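Side-chain contacts in outer membrane protein OMP121 (Bacteroides thetaiotaomicron, PDB 5FQ8), which belongs to the TonB-dependent receptor family and probably imports a nutrient across the outer membrane together with a partner protein: residues N466-N470 with D471-N475; P418-Y421 with A422-E426; L679-D682 with P683-Y687; T709-T713 with K714-W718. All coordinates share one frame; numbering follows the deposited sequence.

Interaction 1 of 4, residues N466-N470 with D471-N475; sequences NMPVN and DFNIN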
loop_
_atom_site.group_PDB
_atom_site.type_symbol
_atom_site.label_atom_id
_atom_site.label_comp_id
_atom_site.label_asym_id
_atom_site.label_seq_id
_atom_site.Cartn_x
_atom_site.Cartn_y
_atom_site.Cartn_z
ATOM N N ASN B 466 50.707 -2.819 29.308
ATOM C CA ASN B 466 51.555 -1.633 29.199
ATOM C C ASN B 466 52.620 -1.658 30.287
ATOM O O ASN B 466 52.301 -1.535 31.472
ATOM C CB ASN B 466 50.724 -0.358 29.288
ATOM C CG ASN B 466 51.504 0.867 28.886
ATOM O OD1 ASN B 466 52.703 0.948 29.119
ATOM N ND2 ASN B 466 50.831 1.829 28.270
ATOM N N MET B 467 53.886 -1.772 29.881
ATOM C CA MET B 467 54.964 -1.901 30.842
ATOM C C MET B 467 56.251 -1.250 30.355
ATOM O O MET B 467 56.733 -1.608 29.270
ATOM C CB MET B 467 55.230 -3.368 31.143
ATOM C CG MET B 467 56.525 -3.593 31.871
ATOM S SD MET B 467 57.157 -5.246 31.634
ATOM C CE MET B 467 56.254 -6.149 32.865
ATOM N N PRO B 468 56.837 -0.334 31.125
ATOM C CA PRO B 468 58.129 0.238 30.743
ATOM C C PRO B 468 59.291 -0.640 31.155
ATOM O O PRO B 468 59.292 -1.230 32.233
ATOM C CB PRO B 468 58.158 1.564 31.511
ATOM C CG PRO B 468 57.316 1.318 32.696
ATOM C CD PRO B 468 56.210 0.419 32.227
ATOM N N VAL B 469 60.283 -0.742 30.273
ATOM C CA VAL B 469 61.563 -1.384 30.591
ATOM C C VAL B 469 62.692 -0.495 30.087
ATOM O O VAL B 469 62.608 0.049 28.985
ATOM C CB VAL B 469 61.672 -2.799 29.984
ATOM C CG1 VAL B 469 60.460 -3.619 30.339
ATOM C CG2 VAL B 469 61.842 -2.738 28.486
ATOM N N ASN B 470 63.732 -0.324 30.909
ATOM C CA ASN B 470 64.990 0.352 30.581
ATOM C C ASN B 470 64.875 1.404 29.488
ATOM O O ASN B 470 65.552 1.286 28.460
ATOM C CB ASN B 470 66.052 -0.664 30.142
ATOM C CG ASN B 470 66.156 -1.850 31.065
ATOM O OD1 ASN B 470 65.934 -1.744 32.267
ATOM N ND2 ASN B 470 66.498 -3.002 30.498
ATOM N N ASP B 471 64.011 2.406 29.693
ATOM C CA ASP B 471 63.740 3.491 28.742
ATOM C C ASP B 471 62.768 3.068 27.654
ATOM O O ASP B 471 62.058 3.910 27.102
ATOM C CB ASP B 471 65.007 4.038 28.072
ATOM C CG ASP B 471 66.055 4.429 29.057
ATOM O OD1 ASP B 471 65.766 5.313 29.894
ATOM O OD2 ASP B 471 67.169 3.871 28.984
ATOM N N PHE B 472 62.741 1.789 27.315
ATOM C CA PHE B 472 61.746 1.325 26.368
ATOM C C PHE B 472 60.350 1.422 26.970
ATOM O O PHE B 472 60.163 1.713 28.151
ATOM C CB PHE B 472 62.023 -0.114 25.956
ATOM C CG PHE B 472 63.191 -0.262 25.051
ATOM C CD1 PHE B 472 63.094 0.089 23.727
ATOM C CD2 PHE B 472 64.381 -0.768 25.520
ATOM C CE1 PHE B 472 64.158 -0.066 22.881
ATOM C CE2 PHE B 472 65.458 -0.915 24.682
ATOM C CZ PHE B 472 65.347 -0.556 23.358
ATOM N N ASN B 473 59.354 1.183 26.132
ATOM C CA ASN B 473 57.989 1.065 26.610
ATOM C C ASN B 473 57.253 0.131 25.676
ATOM O O ASN B 473 57.413 0.218 24.457
ATOM C CB ASN B 473 57.284 2.420 26.684
ATOM C CG ASN B 473 56.214 2.451 27.745
ATOM O OD1 ASN B 473 55.666 1.415 28.108
ATOM N ND2 ASN B 473 55.913 3.639 28.254
ATOM N N ILE B 474 56.469 -0.765 26.257
ATOM C CA ILE B 474 55.731 -1.780 25.517
ATOM C C ILE B 474 54.252 -1.573 25.788
ATOM O O ILE B 474 53.850 -1.422 26.944
ATOM C CB ILE B 474 56.165 -3.195 25.934
ATOM C CG1 ILE B 474 57.678 -3.294 25.929
ATOM C CG2 ILE B 474 55.596 -4.226 25.007
ATOM C CD1 ILE B 474 58.172 -4.624 26.374
ATOM N N ASN B 475 53.448 -1.551 24.730
ATOM C CA ASN B 475 51.997 -1.520 24.877
ATOM C C ASN B 475 51.387 -2.491 23.879
ATOM O O ASN B 475 51.397 -2.232 22.674
ATOM C CB ASN B 475 51.439 -0.115 24.681
ATOM C CG ASN B 475 49.975 -0.019 25.063
ATOM O OD1 ASN B 475 49.160 -0.846 24.664
ATOM N ND2 ASN B 475 49.636 0.988 25.852
#
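The first torsion of V469 turns a methyl toward F472. With CG1 beside the backbone N (chi1 -51°), V469 has CG2 between the backbone N and the carbonyl carbon. F472 CG lies anti to its carbonyl carbon (chi1 -73°), so the ring turns to the side of the backbone N. CB itself meets V469: V469 CG2 lies 3.6 Å from F472 CB. V469 O lies at the edge of the F472 ring, near its plane. The chain reverses through a type I' turn from V469 to F472, with N470 and D471 at its two corners. This is a tight two-residue beta hairpin. M467 and I474 form a hydrogen-bonded pair. M467 N donates to I474 O at 3.0 Å, in the carbonyl plane. I474 N returns a bond to M467 O at 3.1 Å, from above the M467 carbonyl plane. A CA-H...O contact from N466 CA to I474 O, 3.2 Å, adds to the grip on the I474 carbonyl. The side chains of N466, N473 and N475 gather on the other face, with P468. The amide planes of N466 and N475 are turned 64° apart. N475 OD1 is bonded to N464 of strand 446-469. The hairpin joins strands 446-469 and 472-495 at the barrel rim. Strand 513-534 flanks it, with I474 on F530 and W534 edge-to-face with F472, while M467 touches Y397 on the other flank.

Interaction 2 of 4, residues P418-Y421 with A422-E426; sequences PNLY and ALYYE
Y421 and Y425 lie one turn apart and form an offset stack. Their ring centroids are 4.4 Å apart and the planes differ by 18°. Both rings stand anti to their own backbone N, with chi1 -173° for Y421 and -180° for Y425, which sends them out the same way from the backbone. The overlap is partial: Y421 CE1 sits over the rim of the Y425 ring. Y425 CB covers a face of the Y421 ring in a CH-pi contact, 3.9 Å from its centroid. This stack is on the solvent side, where Y421 and A422 are exposed. The Y425 hydroxyl has a weak bond to G435 O. The tightly packed part is the start of the helix, where P418, N419 and L420 are buried. N419 is the N-cap of the short helix 420-424, which lies in the long loop between barrel strands 398-417 and 446-469. N419 OD1 accepts from A422 N at 2.6 Å. N419 ND2 is taken by L497 O, so the amide is held at both ends. N419 O receives L423 N at 3.3 Å. The helical bonds continue with Y424 N to L420 O at 3.0 Å and Y425 N to Y421 O at 3.1 Å. L420 CD2 approaches Y424 CE2 at 4.3 Å. P418, L420 and L423 all pack on Y370 of helix 368-374, whose hydroxyl is also hydrogen-bonded to that of Y424.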
loop_
_atom_site.group_PDB
_atom_site.type_symbol
_atom_site.label_atom_id
_atom_site.label_comp_id
_atom_site.label_asym_id
_atom_site.label_seq_id
_atom_site.Cartn_x
_atom_site.Cartn_y
_atom_site.Cartn_z
ATOM N N PRO B 418 -2.317 15.585 -4.200
ATOM C CA PRO B 418 -3.765 15.530 -4.397
ATOM C C PRO B 418 -4.150 14.907 -5.723
ATOM O O PRO B 418 -3.353 14.764 -6.648
ATOM C CB PRO B 418 -4.188 17.001 -4.363
ATOM C CG PRO B 418 -3.014 17.760 -3.930
ATOM C CD PRO B 418 -1.821 16.959 -4.304
ATOM N N ASN B 419 -5.424 14.541 -5.796
ATOM C CA ASN B 419 -6.061 14.140 -7.040
ATOM C C ASN B 419 -6.352 15.415 -7.805
ATOM O O ASN B 419 -7.468 15.936 -7.802
ATOM C CB ASN B 419 -7.331 13.357 -6.767
ATOM C CG ASN B 419 -7.865 12.686 -7.991
ATOM O OD1 ASN B 419 -7.989 13.292 -9.040
ATOM N ND2 ASN B 419 -8.162 11.416 -7.870
ATOM N N LEU B 420 -5.313 15.924 -8.462
ATOM C CA LEU B 420 -5.455 17.149 -9.233
ATOM C C LEU B 420 -6.471 16.990 -10.357
ATOM O O LEU B 420 -7.199 17.937 -10.683
ATOM C CB LEU B 420 -4.098 17.561 -9.785
ATOM C CG LEU B 420 -3.006 17.878 -8.768
ATOM C CD1 LEU B 420 -1.711 18.020 -9.483
ATOM C CD2 LEU B 420 -3.317 19.150 -8.021
ATOM N N TYR B 421 -6.555 15.793 -10.945
ATOM C CA TYR B 421 -7.509 15.573 -12.025
ATOM C C TYR B 421 -8.940 15.740 -11.537
ATOM O O TYR B 421 -9.733 16.465 -12.144
ATOM C CB TYR B 421 -7.313 14.190 -12.639
ATOM C CG TYR B 421 -8.156 13.950 -13.869
ATOM C CD1 TYR B 421 -7.710 14.336 -15.113
ATOM C CD2 TYR B 421 -9.397 13.356 -13.783
ATOM C CE1 TYR B 421 -8.456 14.133 -16.232
ATOM C CE2 TYR B 421 -10.160 13.153 -14.905
ATOM C CZ TYR B 421 -9.680 13.547 -16.130
ATOM O OH TYR B 421 -10.419 13.344 -17.269
ATOM N N ALA B 422 -9.289 15.077 -10.437
ATOM C CA ALA B 422 -10.655 15.151 -9.948
ATOM C C ALA B 422 -11.054 16.573 -9.610
ATOM O O ALA B 422 -12.186 16.987 -9.871
ATOM C CB ALA B 422 -10.817 14.269 -8.722
ATOM N N LEU B 423 -10.129 17.342 -9.049
ATOM C CA LEU B 423 -10.476 18.651 -8.530
ATOM C C LEU B 423 -10.569 19.706 -9.614
ATOM O O LEU B 423 -11.426 20.589 -9.546
ATOM C CB LEU B 423 -9.446 19.088 -7.511
ATOM C CG LEU B 423 -9.384 18.327 -6.215
ATOM C CD1 LEU B 423 -8.154 18.777 -5.487
ATOM C CD2 LEU B 423 -10.609 18.679 -5.449
ATOM N N TYR B 424 -9.692 19.663 -10.600
ATOM C CA TYR B 424 -9.522 20.836 -11.429
ATOM C C TYR B 424 -9.610 20.577 -12.920
ATOM O O TYR B 424 -9.580 21.546 -13.684
ATOM C CB TYR B 424 -8.180 21.527 -11.098
ATOM C CG TYR B 424 -8.000 21.840 -9.619
ATOM C CD1 TYR B 424 -8.833 22.735 -8.968
ATOM C CD2 TYR B 424 -7.008 21.230 -8.876
ATOM C CE1 TYR B 424 -8.675 23.011 -7.624
ATOM C CE2 TYR B 424 -6.854 21.495 -7.543
ATOM C CZ TYR B 424 -7.684 22.384 -6.917
ATOM O OH TYR B 424 -7.507 22.644 -5.570
ATOM N N TYR B 425 -9.768 19.331 -13.365
ATOM C CA TYR B 425 -9.665 19.064 -14.795
ATOM C C TYR B 425 -10.908 19.498 -15.557
ATOM O O TYR B 425 -10.811 20.206 -16.562
ATOM C CB TYR B 425 -9.392 17.591 -15.051
ATOM C CG TYR B 425 -9.278 17.327 -16.519
ATOM C CD1 TYR B 425 -8.161 17.752 -17.226
ATOM C CD2 TYR B 425 -10.294 16.678 -17.213
ATOM C CE1 TYR B 425 -8.047 17.528 -18.569
ATOM C CE2 TYR B 425 -10.184 16.445 -18.556
ATOM C CZ TYR B 425 -9.061 16.878 -19.232
ATOM O OH TYR B 425 -8.942 16.656 -20.576
ATOM N N GLU B 426 -12.079 19.063 -15.115
ATOM C CA GLU B 426 -13.301 19.331 -15.860
ATOM C C GLU B 426 -13.653 20.809 -15.828
ATOM O O GLU B 426 -13.819 21.390 -14.757
ATOM C CB GLU B 426 -14.443 18.522 -15.280
ATOM C CG GLU B 426 -15.782 18.834 -15.893
ATOM C CD GLU B 426 -16.928 18.351 -15.049
ATOM O OE1 GLU B 426 -16.788 17.294 -14.407
ATOM O OE2 GLU B 426 -17.963 19.042 -15.018
#

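Interaction 3 of 4, residues L679-D682 with P683-Y687; sequences LAMD and PASGY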
loop_
_atom_site.group_PDB
_atom_site.type_symbol
_atom_site.label_atom_id
_atom_site.label_comp_id
_atom_site.label_asym_id
_atom_site.label_seq_id
_atom_site.Cartn_x
_atom_site.Cartn_y
_atom_site.Cartn_z
ATOM N N LEU B 679 29.122 -4.756 -11.580
ATOM C CA LEU B 679 29.715 -4.170 -12.773
ATOM C C LEU B 679 28.805 -4.306 -13.983
ATOM O O LEU B 679 28.227 -5.364 -14.216
ATOM C CB LEU B 679 31.043 -4.855 -13.060
ATOM C CG LEU B 679 31.953 -4.182 -14.061
ATOM C CD1 LEU B 679 32.191 -2.775 -13.600
ATOM C CD2 LEU B 679 33.233 -4.959 -14.126
ATOM N N ALA B 680 28.717 -3.246 -14.782
ATOM C CA ALA B 680 27.811 -3.250 -15.928
ATOM C C ALA B 680 28.198 -4.312 -16.947
ATOM O O ALA B 680 29.372 -4.627 -17.129
ATOM C CB ALA B 680 27.782 -1.882 -16.597
ATOM N N MET B 681 27.186 -4.867 -17.610
ATOM C CA MET B 681 27.351 -5.987 -18.523
ATOM C C MET B 681 26.305 -5.894 -19.619
ATOM O O MET B 681 25.239 -5.299 -19.431
ATOM C CB MET B 681 27.219 -7.311 -17.791
ATOM C CG MET B 681 27.775 -8.499 -18.487
ATOM S SD MET B 681 27.771 -9.799 -17.308
ATOM C CE MET B 681 28.550 -11.089 -18.167
ATOM N N ASP B 682 26.622 -6.491 -20.763
ATOM C CA ASP B 682 25.737 -6.465 -21.919
ATOM C C ASP B 682 24.457 -7.231 -21.621
ATOM O O ASP B 682 24.512 -8.438 -21.342
ATOM C CB ASP B 682 26.455 -7.051 -23.136
ATOM C CG ASP B 682 25.563 -7.175 -24.366
ATOM O OD1 ASP B 682 24.485 -6.551 -24.435
ATOM O OD2 ASP B 682 25.969 -7.909 -25.287
ATOM N N PRO B 683 23.316 -6.593 -21.665
ATOM C CA PRO B 683 22.065 -7.303 -21.419
ATOM C C PRO B 683 21.896 -8.537 -22.288
ATOM O O PRO B 683 21.163 -9.461 -21.929
ATOM C CB PRO B 683 21.015 -6.241 -21.737
ATOM C CG PRO B 683 21.688 -4.976 -21.438
ATOM C CD PRO B 683 23.106 -5.148 -21.824
ATOM N N ALA B 684 22.577 -8.577 -23.427
ATOM C CA ALA B 684 22.473 -9.744 -24.283
ATOM C C ALA B 684 22.986 -10.992 -23.598
ATOM O O ALA B 684 22.717 -12.103 -24.063
ATOM C CB ALA B 684 23.233 -9.518 -25.578
ATOM N N SER B 685 23.731 -10.834 -22.517
ATOM C CA SER B 685 24.229 -11.978 -21.785
ATOM C C SER B 685 23.166 -12.614 -20.930
ATOM O O SER B 685 23.409 -13.683 -20.374
ATOM C CB SER B 685 25.384 -11.552 -20.896
ATOM O OG SER B 685 25.003 -10.400 -20.185
ATOM N N GLY B 686 22.016 -11.976 -20.805
ATOM C CA GLY B 686 20.989 -12.413 -19.895
ATOM C C GLY B 686 20.961 -11.661 -18.587
ATOM O O GLY B 686 19.975 -11.761 -17.858
ATOM N N TYR B 687 22.008 -10.922 -18.271
ATOM C CA TYR B 687 22.067 -10.106 -17.075
ATOM C C TYR B 687 22.587 -8.729 -17.449
ATOM O O TYR B 687 23.275 -8.573 -18.454
ATOM C CB TYR B 687 22.957 -10.751 -16.033
ATOM C CG TYR B 687 22.616 -12.183 -15.687
ATOM C CD1 TYR B 687 22.927 -13.224 -16.547
ATOM C CD2 TYR B 687 22.016 -12.495 -14.483
ATOM C CE1 TYR B 687 22.636 -14.529 -16.219
ATOM C CE2 TYR B 687 21.721 -13.793 -14.152
ATOM C CZ TYR B 687 22.034 -14.802 -15.023
ATOM O OH TYR B 687 21.739 -16.092 -14.682
#
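M681 is the first residue of 679-682 to meet the turn that follows. Its side chain is fully extended, with CG anti to the backbone N (chi1 -162°), and runs alongside the hydroxyl of S685. M681 CG is 3.8 Å from S685 OG, and SD and CE follow at similar range. M681 also packs on L738, and its backbone pairs with T688 beyond the turn. D682 comes next and carries most of the contact. Its CG is anti to the backbone N (chi1 175°), which carries the carboxylate forward over the next residues. D682 OD1 accepts from A684 N at 3.0 Å, met from above the carboxylate plane. This closes an Asx turn at the start of the 3-10 segment 683-685, in the loop joining strands 661-680 and 689-693. The backbone carbonyl is used as well: S685 N donates to D682 O at 2.8 Å, nearly straight at 168°. S685 OG also points at D682 O, but the modelled separation is too short to be trusted. One step further on, G686 N donates to P683 O at 2.9 Å. Both carboxylate oxygens of D682 are also hydrogen-bonded by another protein chain, OD1 by an aromatic side chain and OD2 by a polar one. Y687 leads on toward the magnesium site, its side chain about 5 Å from that of N633 and about 6 Å from the ion.

Interaction 4 of 4, residues T709-T713 with K714-W718; sequences TPIRT and KDFSW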
loop_
_atom_site.group_PDB
_atom_site.type_symbol
_atom_site.label_atom_id
_atom_site.label_comp_id
_atom_site.label_asym_id
_atom_site.label_seq_id
_atom_site.Cartn_x
_atom_site.Cartn_y
_atom_site.Cartn_z
ATOM N N THR B 709 51.096 32.400 14.729
ATOM C CA THR B 709 50.520 33.493 15.505
ATOM C C THR B 709 51.430 34.697 15.349
ATOM O O THR B 709 52.276 34.959 16.206
ATOM C CB THR B 709 50.343 33.101 16.972
ATOM O OG1 THR B 709 49.757 31.799 17.049
ATOM C CG2 THR B 709 49.422 34.067 17.644
ATOM N N PRO B 710 51.281 35.452 14.261
ATOM C CA PRO B 710 52.214 36.555 13.999
ATOM C C PRO B 710 52.233 37.641 15.061
ATOM O O PRO B 710 53.244 38.339 15.196
ATOM C CB PRO B 710 51.717 37.099 12.655
ATOM C CG PRO B 710 50.318 36.646 12.546
ATOM C CD PRO B 710 50.331 35.288 13.157
ATOM N N ILE B 711 51.160 37.828 15.815
ATOM C CA ILE B 711 51.131 38.829 16.869
ATOM C C ILE B 711 50.557 38.191 18.115
ATOM O O ILE B 711 49.575 37.451 18.044
ATOM C CB ILE B 711 50.321 40.074 16.467
ATOM C CG1 ILE B 711 50.905 40.725 15.224
ATOM C CG2 ILE B 711 50.342 41.085 17.570
ATOM C CD1 ILE B 711 50.244 42.022 14.905
ATOM N N ARG B 712 51.167 38.482 19.258
ATOM C CA ARG B 712 50.716 37.919 20.525
ATOM C C ARG B 712 51.156 38.869 21.622
ATOM O O ARG B 712 52.352 38.971 21.896
ATOM C CB ARG B 712 51.313 36.539 20.726
ATOM C CG ARG B 712 50.603 35.619 21.701
ATOM C CD ARG B 712 50.554 34.216 21.088
ATOM N NE ARG B 712 50.600 33.096 22.028
ATOM C CZ ARG B 712 51.638 32.794 22.796
ATOM N NH1 ARG B 712 52.728 33.542 22.755
ATOM N NH2 ARG B 712 51.570 31.750 23.612
ATOM N N THR B 713 50.211 39.579 22.219
ATOM C CA THR B 713 50.510 40.349 23.414
ATOM C C THR B 713 49.654 39.831 24.561
ATOM O O THR B 713 49.154 38.704 24.503
ATOM C CB THR B 713 50.284 41.844 23.182
ATOM O OG1 THR B 713 48.890 42.145 23.199
ATOM C CG2 THR B 713 50.857 42.265 21.864
ATOM N N LYS B 714 49.483 40.630 25.613
ATOM C CA LYS B 714 48.678 40.176 26.739
ATOM C C LYS B 714 47.200 40.214 26.392
ATOM O O LYS B 714 46.451 39.299 26.748
ATOM C CB LYS B 714 48.981 41.027 27.974
ATOM C CG LYS B 714 48.043 40.835 29.159
ATOM C CD LYS B 714 47.295 42.121 29.476
ATOM C CE LYS B 714 46.308 41.942 30.624
ATOM N NZ LYS B 714 45.414 43.125 30.780
ATOM N N ASP B 715 46.773 41.236 25.659
ATOM C CA ASP B 715 45.367 41.442 25.346
ATOM C C ASP B 715 45.016 41.210 23.884
ATOM O O ASP B 715 43.863 41.419 23.506
ATOM C CB ASP B 715 44.949 42.862 25.737
ATOM C CG ASP B 715 44.886 43.056 27.221
ATOM O OD1 ASP B 715 44.610 42.073 27.921
ATOM O OD2 ASP B 715 45.118 44.184 27.693
ATOM N N PHE B 716 45.955 40.794 23.044
ATOM C CA PHE B 716 45.654 40.684 21.623
ATOM C C PHE B 716 46.487 39.591 20.987
ATOM O O PHE B 716 47.708 39.554 21.159
ATOM C CB PHE B 716 45.902 42.002 20.892
ATOM C CG PHE B 716 45.676 41.912 19.418
ATOM C CD1 PHE B 716 44.399 41.856 18.910
ATOM C CD2 PHE B 716 46.735 41.870 18.543
ATOM C CE1 PHE B 716 44.182 41.768 17.550
ATOM C CE2 PHE B 716 46.525 41.782 17.187
ATOM C CZ PHE B 716 45.248 41.731 16.689
ATOM N N SER B 717 45.822 38.723 20.240
ATOM C CA SER B 717 46.495 37.714 19.445
ATOM C C SER B 717 45.855 37.654 18.066
ATOM O O SER B 717 44.669 37.936 17.894
ATOM C CB SER B 717 46.482 36.340 20.138
ATOM O OG SER B 717 45.174 35.841 20.349
ATOM N N TRP B 718 46.674 37.328 17.078
ATOM C CA TRP B 718 46.249 37.183 15.696
ATOM C C TRP B 718 46.839 35.895 15.174
ATOM O O TRP B 718 48.056 35.724 15.193
ATOM C CB TRP B 718 46.711 38.352 14.835
ATOM C CG TRP B 718 46.464 38.151 13.366
ATOM C CD1 TRP B 718 45.482 37.406 12.793
ATOM C CD2 TRP B 718 47.228 38.701 12.282
ATOM N NE1 TRP B 718 45.576 37.463 11.429
ATOM C CE2 TRP B 718 46.641 38.250 11.090
ATOM C CE3 TRP B 718 48.342 39.532 12.208
ATOM C CZ2 TRP B 718 47.130 38.598 9.844
ATOM C CZ3 TRP B 718 48.823 39.876 10.972
ATOM C CH2 TRP B 718 48.218 39.408 9.805
#
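I711 and W718 form a hydrogen-bonded antiparallel pair, with W718 N donating to I711 O at 3.1 Å. At the hairpin end T713 N donates to F716 O at 2.7 Å, almost straight (N-H...O 178°). R712 and S717 lie between them as a non-hydrogen-bonded pair. P710, where the chain turns a corner, sits over the indole of W718. P710 CG is 3.9 Å from the centroid of the six-membered ring, offset toward its rim, in a CH-pi contact. The two side chains cross at about a right angle. I711 has its CG1 beside the backbone N (chi1 -59°) and divides its branches between two rings. CG1 reaches the edge of the indole, 4.1 Å from W718 CE3. CG2 reaches the edge of the phenyl, 3.8 Å from F716 CD2. Round the turn, T713 holds OG1 between its backbone N and carbonyl carbon (chi1 76°). There it accepts two weak bonds, from D715 N at 3.4 Å and from F716 N at 3.2 Å. K714 NZ makes a salt bridge with D715 OD1, 3.2 Å away. D715 OD2 is shared with K813, and W718 NE1 is bonded to T808 on strand 802-812. The contact thus changes character along the hairpin. P710, I711 and the aromatic rings make an apolar patch partly on the surface, while K714, D715 and K813 bring charge to the turn, consistent with a position near the membrane boundary.

Interaction 2 comes first in the chain. Its helical turn follows strand 398-417, in the loop that leads to strand 446-469. Interaction 1 then closes the hairpin between strands 446-469 and 472-495. Interaction 3 turns the chain after strand 661-680 and returns it toward strand 689-693. Interaction 4 closes the hairpin between strands 697-712 and 716-731. The four lie in series; none nests in or crosses another, and none touch. Interactions 1 and 4, about 29 Å apart at their nearest atoms, are tight barrel turns. Interaction 2 lies across the chain's centre from both, in a loop region. Interactions 3 and 4 involve neighbouring strands, 661-680 and 697-712, yet their centres are about 65 Å apart.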